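Local structure of internalin C2 (Listeria monocytogenes serotype 4b str. F2365, 4FHO) at residues Q11-I15 with N16-P20; I81-L84 with T85-K88. The protein probably acts as a leucine-rich-repeat surface protein of the internalin family, recognising a host partner during bacterial adhesion or invasion. All coordinates share one frame; numbering follows the deposited sequence.

Interaction 1 (Q11-I15 with N16-P20)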
ATOM      1  N   GLN A  11      -7.750  21.068  22.909  1.00111.59           N
ATOM      2  CA  GLN A  11      -7.577  20.810  24.352  1.00106.24           C
ATOM      3  C   GLN A  11      -7.603  19.284  24.638  1.00105.19           C
ATOM      4  O   GLN A  11      -7.761  18.496  23.697  1.00 93.14           O
ATOM      5  CB  GLN A  11      -8.632  21.609  25.163  1.00118.17           C
ATOM      6  CG  GLN A  11     -10.063  21.066  25.252  1.00121.41           C
ATOM      7  CD  GLN A  11     -10.870  21.252  23.979  1.00119.77           C
ATOM      8  OE1 GLN A  11     -10.428  20.893  22.891  1.00118.58           O
ATOM      9  NE2 GLN A  11     -12.072  21.808  24.116  1.00118.84           N
ATOM     10  N   PRO A  12      -7.414  18.864  25.914  1.00105.98           N
ATOM     11  CA  PRO A  12      -7.604  17.445  26.264  1.00 96.04           C
ATOM     12  C   PRO A  12      -9.033  16.931  26.007  1.00 87.28           C
ATOM     13  O   PRO A  12     -10.008  17.483  26.534  1.00 81.25           O
ATOM     14  CB  PRO A  12      -7.254  17.405  27.755  1.00103.63           C
ATOM     15  CG  PRO A  12      -6.262  18.501  27.919  1.00108.01           C
ATOM     16  CD  PRO A  12      -6.734  19.591  27.004  1.00110.52           C
ATOM     17  N   THR A  13      -9.132  15.893  25.175  1.00 83.53           N
ATOM     18  CA  THR A  13     -10.403  15.387  24.648  1.00 86.84           C
ATOM     19  C   THR A  13     -10.449  13.869  24.875  1.00 81.76           C
ATOM     20  O   THR A  13      -9.395  13.237  24.829  1.00 70.20           O
ATOM     21  CB  THR A  13     -10.501  15.687  23.136  1.00 86.83           C
ATOM     22  OG1 THR A  13     -10.324  17.091  22.927  1.00 86.52           O
ATOM     23  CG2 THR A  13     -11.850  15.263  22.558  1.00 81.41           C
ATOM     24  N   PRO A  14     -11.647  13.291  25.147  1.00 80.47           N
ATOM     25  CA  PRO A  14     -11.734  11.834  25.259  1.00 79.69           C
ATOM     26  C   PRO A  14     -11.341  11.116  23.965  1.00 76.78           C
ATOM     27  O   PRO A  14     -11.598  11.637  22.869  1.00 76.19           O
ATOM     28  CB  PRO A  14     -13.209  11.595  25.585  1.00 86.98           C
ATOM     29  CG  PRO A  14     -13.628  12.822  26.308  1.00 94.09           C
ATOM     30  CD  PRO A  14     -12.893  13.936  25.618  1.00 92.14           C
ATOM     31  N   ILE A  15     -10.730   9.939  24.094  1.00 74.28           N
ATOM     32  CA  ILE A  15     -10.270   9.163  22.927  1.00 67.01           C
ATOM     33  C   ILE A  15     -11.427   8.807  21.978  1.00 69.47           C
ATOM     34  O   ILE A  15     -11.250   8.859  20.746  1.00 66.04           O
ATOM     35  CB  ILE A  15      -9.457   7.892  23.343  1.00 69.76           C
ATOM     36  CG1 ILE A  15      -8.152   8.277  24.062  1.00 73.85           C
ATOM     37  CG2 ILE A  15      -9.095   7.034  22.142  1.00 62.12           C
ATOM     38  CD1 ILE A  15      -7.566   7.148  24.886  1.00 75.89           C
ATOM     39  N   ASN A  16     -12.605   8.493  22.527  1.00 66.19           N
ATOM     40  CA  ASN A  16     -13.783   8.139  21.685  1.00 66.72           C
ATOM     41  C   ASN A  16     -14.555   9.317  21.060  1.00 70.61           C
ATOM     42  O   ASN A  16     -15.542   9.088  20.361  1.00 75.74           O
ATOM     43  CB  ASN A  16     -14.730   7.160  22.414  1.00 72.97           C
ATOM     44  CG  ASN A  16     -15.465   7.776  23.607  1.00 74.24           C
ATOM     45  OD1 ASN A  16     -15.178   8.881  24.055  1.00 69.16           O
ATOM     46  ND2 ASN A  16     -16.422   7.031  24.129  1.00 83.56           N
ATOM     47  N   VAL A  17     -14.133  10.553  21.349  1.00 73.39           N
ATOM     48  CA  VAL A  17     -14.614  11.771  20.658  1.00 73.95           C
ATOM     49  C   VAL A  17     -13.748  12.000  19.427  1.00 73.71           C
ATOM     50  O   VAL A  17     -14.274  12.155  18.322  1.00 76.59           O
ATOM     51  CB  VAL A  17     -14.534  13.033  21.552  1.00 76.94           C
ATOM     52  CG1 VAL A  17     -14.810  14.313  20.756  1.00 80.99           C
ATOM     53  CG2 VAL A  17     -15.499  12.930  22.729  1.00 82.32           C
ATOM     54  N   ILE A  18     -12.427  12.041  19.646  1.00 72.19           N
ATOM     55  CA  ILE A  18     -11.412  12.213  18.581  1.00 70.08           C
ATOM     56  C   ILE A  18     -11.500  11.077  17.548  1.00 70.38           C
ATOM     57  O   ILE A  18     -11.490  11.335  16.356  1.00 68.37           O
ATOM     58  CB  ILE A  18      -9.963  12.221  19.146  1.00 70.51           C
ATOM     59  CG1 ILE A  18      -9.719  13.357  20.144  1.00 74.04           C
ATOM     60  CG2 ILE A  18      -8.929  12.369  18.029  1.00 70.71           C
ATOM     61  CD1 ILE A  18      -8.479  13.108  20.978  1.00 72.90           C
ATOM     62  N   PHE A  19     -11.564   9.831  18.028  1.00 67.79           N
ATOM     63  CA  PHE A  19     -11.662   8.625  17.187  1.00 63.71           C
ATOM     64  C   PHE A  19     -13.056   8.023  17.378  1.00 69.74           C
ATOM     65  O   PHE A  19     -13.257   7.209  18.296  1.00 65.71           O
ATOM     66  CB  PHE A  19     -10.582   7.621  17.562  1.00 60.43           C
ATOM     67  CG  PHE A  19      -9.192   8.135  17.360  1.00 68.41           C
ATOM     68  CD1 PHE A  19      -8.545   7.970  16.135  1.00 62.66           C
ATOM     69  CD2 PHE A  19      -8.517   8.799  18.390  1.00 68.61           C
ATOM     70  CE1 PHE A  19      -7.251   8.447  15.945  1.00 62.87           C
ATOM     71  CE2 PHE A  19      -7.224   9.286  18.198  1.00 72.20           C
ATOM     72  CZ  PHE A  19      -6.591   9.112  16.970  1.00 64.63           C
ATOM     73  N   PRO A  20     -14.040   8.453  16.549  1.00 65.04           N
ATOM     74  CA  PRO A  20     -15.412   7.951  16.754  1.00 66.82           C
ATOM     75  C   PRO A  20     -15.631   6.451  16.503  1.00 60.45           C
ATOM     76  O   PRO A  20     -16.535   5.880  17.091  1.00 65.71           O
ATOM     77  CB  PRO A  20     -16.260   8.829  15.817  1.00 70.44           C
ATOM     78  CG  PRO A  20     -15.304   9.417  14.850  1.00 72.33           C
ATOM     79  CD  PRO A  20     -14.031   9.594  15.612  1.00 69.37           C
TER
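T13 OG1 stands beside its own backbone N (chi1 -55°), which leaves CG2 anti to that N; V17 CG1 is likewise anti to its backbone N (chi1 170°), and these two methyls come within 3.6 Å of each other, the side chains crossing nearly at right angles. The contact is a strand-to-helix junction in the internalin N-terminal cap: the short strand 13-14 runs directly into helix 15-18, with P14 at the N-cap position. The same T13 methyl also meets I18 CG1 at 3.7 Å, so it sits against two successive side chains of the first turn. The other branch of T13 faces back along the chain, where OG1 donates to Q11 O at 3.0 Å.

P14 and V17 lie side by side and point the same way, with P14 CB 3.9 Å from V17 CG2. The backbone turns in the same place. V17 N donates to P14 O at 3.1 Å, approaching from above the carbonyl plane, and I18 N reaches that same oxygen in a weak bond of 3.4 Å. P14 O thus takes the amides three and four residues on, the second only weakly.

Around the junction, T13 pairs through its backbone with V41 of the antiparallel strand 40-41, while I15 and F19 both press on V28 of helix 22-31 and I18 rests on L46 of helix 43-47. I15 and F19 touch only loosely through CG2 and CD2. Their firm link is the backbone bond from F19 N to I15 O, 2.9 Å long with an N-H...O angle of 159°. F19 CG stands beside its own backbone N, and the ring, turned by chi2, presents its edge to I15 O, which lies in the ring plane 3.6 Å from F19 CD2.

Interaction 2 (I81-L84 with T85-K88)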
ATOM      1  N   ILE A  81     -13.141   0.201   5.571  1.00 48.75           N
ATOM      2  CA  ILE A  81     -12.862   1.635   5.464  1.00 54.46           C
ATOM      3  C   ILE A  81     -13.159   2.029   4.014  1.00 54.93           C
ATOM      4  O   ILE A  81     -12.715   1.354   3.104  1.00 49.02           O
ATOM      5  CB  ILE A  81     -11.389   1.949   5.856  1.00 56.06           C
ATOM      6  CG1 ILE A  81     -11.158   1.653   7.356  1.00 52.13           C
ATOM      7  CG2 ILE A  81     -11.035   3.402   5.567  1.00 53.20           C
ATOM      8  CD1 ILE A  81      -9.706   1.484   7.742  1.00 51.91           C
ATOM      9  N   THR A  82     -13.909   3.117   3.825  1.00 53.24           N
ATOM     10  CA  THR A  82     -14.241   3.670   2.501  1.00 60.64           C
ATOM     11  C   THR A  82     -13.606   5.044   2.192  1.00 59.67           C
ATOM     12  O   THR A  82     -13.536   5.418   1.025  1.00 59.63           O
ATOM     13  CB  THR A  82     -15.771   3.791   2.349  1.00 64.27           C
ATOM     14  OG1 THR A  82     -16.301   4.643   3.376  1.00 61.85           O
ATOM     15  CG2 THR A  82     -16.433   2.414   2.480  1.00 61.87           C
ATOM     16  N   ASP A  83     -13.156   5.781   3.219  1.00 60.12           N
ATOM     17  CA  ASP A  83     -12.695   7.181   3.077  1.00 63.00           C
ATOM     18  C   ASP A  83     -11.295   7.332   3.704  1.00 61.37           C
ATOM     19  O   ASP A  83     -11.120   7.153   4.904  1.00 57.18           O
ATOM     20  CB  ASP A  83     -13.686   8.126   3.766  1.00 68.46           C
ATOM     21  CG  ASP A  83     -13.319   9.617   3.609  1.00 65.04           C
ATOM     22  OD1 ASP A  83     -12.489   9.975   2.754  1.00 65.98           O
ATOM     23  OD2 ASP A  83     -13.886  10.437   4.353  1.00 81.51           O
ATOM     24  N   LEU A  84     -10.322   7.685   2.880  1.00 55.69           N
ATOM     25  CA  LEU A  84      -8.931   7.867   3.309  1.00 57.96           C
ATOM     26  C   LEU A  84      -8.552   9.326   3.534  1.00 55.67           C
ATOM     27  O   LEU A  84      -7.396   9.623   3.819  1.00 57.99           O
ATOM     28  CB  LEU A  84      -7.996   7.214   2.280  1.00 62.03           C
ATOM     29  CG  LEU A  84      -8.180   5.699   2.091  1.00 63.01           C
ATOM     30  CD1 LEU A  84      -7.196   5.189   1.057  1.00 62.46           C
ATOM     31  CD2 LEU A  84      -8.051   4.926   3.402  1.00 52.70           C
ATOM     32  N   THR A  85      -9.534  10.234   3.462  1.00 55.33           N
ATOM     33  CA  THR A  85      -9.298  11.682   3.635  1.00 67.01           C
ATOM     34  C   THR A  85      -8.512  12.068   4.913  1.00 61.94           C
ATOM     35  O   THR A  85      -7.640  12.932   4.838  1.00 65.64           O
ATOM     36  CB  THR A  85     -10.636  12.471   3.484  1.00 67.59           C
ATOM     37  OG1 THR A  85     -11.083  12.327   2.131  1.00 71.47           O
ATOM     38  CG2 THR A  85     -10.484  13.957   3.804  1.00 75.07           C
ATOM     39  N   PRO A  86      -8.776  11.407   6.065  1.00 65.41           N
ATOM     40  CA  PRO A  86      -8.014  11.710   7.295  1.00 63.99           C
ATOM     41  C   PRO A  86      -6.491  11.462   7.254  1.00 64.05           C
ATOM     42  O   PRO A  86      -5.774  12.049   8.070  1.00 68.41           O
ATOM     43  CB  PRO A  86      -8.668  10.789   8.326  1.00 73.50           C
ATOM     44  CG  PRO A  86     -10.075  10.688   7.863  1.00 71.48           C
ATOM     45  CD  PRO A  86      -9.933  10.547   6.376  1.00 64.63           C
ATOM     46  N   LEU A  87      -6.023  10.618   6.327  1.00 60.01           N
ATOM     47  CA  LEU A  87      -4.580  10.419   6.062  1.00 65.80           C
ATOM     48  C   LEU A  87      -3.854  11.530   5.291  1.00 64.00           C
ATOM     49  O   LEU A  87      -2.622  11.545   5.333  1.00 65.11           O
ATOM     50  CB  LEU A  87      -4.336   9.113   5.261  1.00 70.96           C
ATOM     51  CG  LEU A  87      -4.735   7.781   5.851  1.00 67.75           C
ATOM     52  CD1 LEU A  87      -4.449   6.643   4.888  1.00 64.01           C
ATOM     53  CD2 LEU A  87      -3.977   7.587   7.148  1.00 74.39           C
ATOM     54  N   LYS A  88      -4.585  12.434   4.610  1.00 66.48           N
ATOM     55  CA  LYS A  88      -4.045  13.330   3.541  1.00 71.02           C
ATOM     56  C   LYS A  88      -2.762  14.052   3.857  1.00 71.42           C
ATOM     57  O   LYS A  88      -1.919  14.226   2.981  1.00 64.76           O
ATOM     58  CB  LYS A  88      -5.006  14.487   3.251  1.00 80.43           C
ATOM     59  CG  LYS A  88      -6.132  14.278   2.257  1.00 88.44           C
ATOM     60  CD  LYS A  88      -6.816  15.613   1.929  1.00 85.83           C
ATOM     61  CE  LYS A  88      -7.353  16.355   3.149  1.00 90.73           C
ATOM     62  NZ  LYS A  88      -8.625  17.082   2.923  1.00 83.23           N
TER
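D83 meets T85 through a single carboxylate oxygen. Two residues before D83, I81 N is hydrogen-bonded to N101 OD1, which ties this segment to the following coil. At D83 itself, with CG anti to the backbone N (chi1 -177°), the carboxylate extends forward along the chain, and OD1 accepts twice from T85. The hydroxyl OG1 of T85 donates to the syn lone pair of D83 OD1 at 2.8 Å. T85 N donates to D83 OD1 at 3.0 Å, from well above the carboxylate plane (59° out of it). The second bond closes an Asx turn, and the pair together fixes the rotation of both the carboxylate and the threonine hydroxyl.

L84 comes next and contributes mainly its carbonyl. L84 O accepts from L87 N at 3.0 Å, and L87 CB closes on L84 O at 3.4 Å. K88 N repeats the three-residue spacing by donating to T85 O at 3.1 Å, the evidence for a 3-10 turn. P86 stands within this turn, its CD 3.4 Å from L84 C. On the inner side, the methyls L84 CD2 and L87 CD1 are 4.3 Å apart; L84 also packs on A108 and L87 on I62, so both leucines are buried while D83 and T85 stay exposed.

An Asx turn leading into a 3-10 turn between two parallel strands fits the convex side of an internalin leucine-rich repeat.

Overall arrangement
Interaction 1 comes first along the chain, and interaction 2 follows it without overlap. Their centres lie 18 Å apart and their nearest atoms about 8 Å apart, so they do not touch, although both sit on the same side of the chain's centre. Interaction 1 belongs to the N-terminal cap, with its two-stranded antiparallel sheet and helices 22-31 and 43-47. Interaction 2 lies between strands 73-75 and 95-97, the second and third of the long parallel sheet. I18 touches Y67 and F19 touches L68, in the loop before strand 73-75, consistent with the cap closing the N-terminal end of the repeat solenoid.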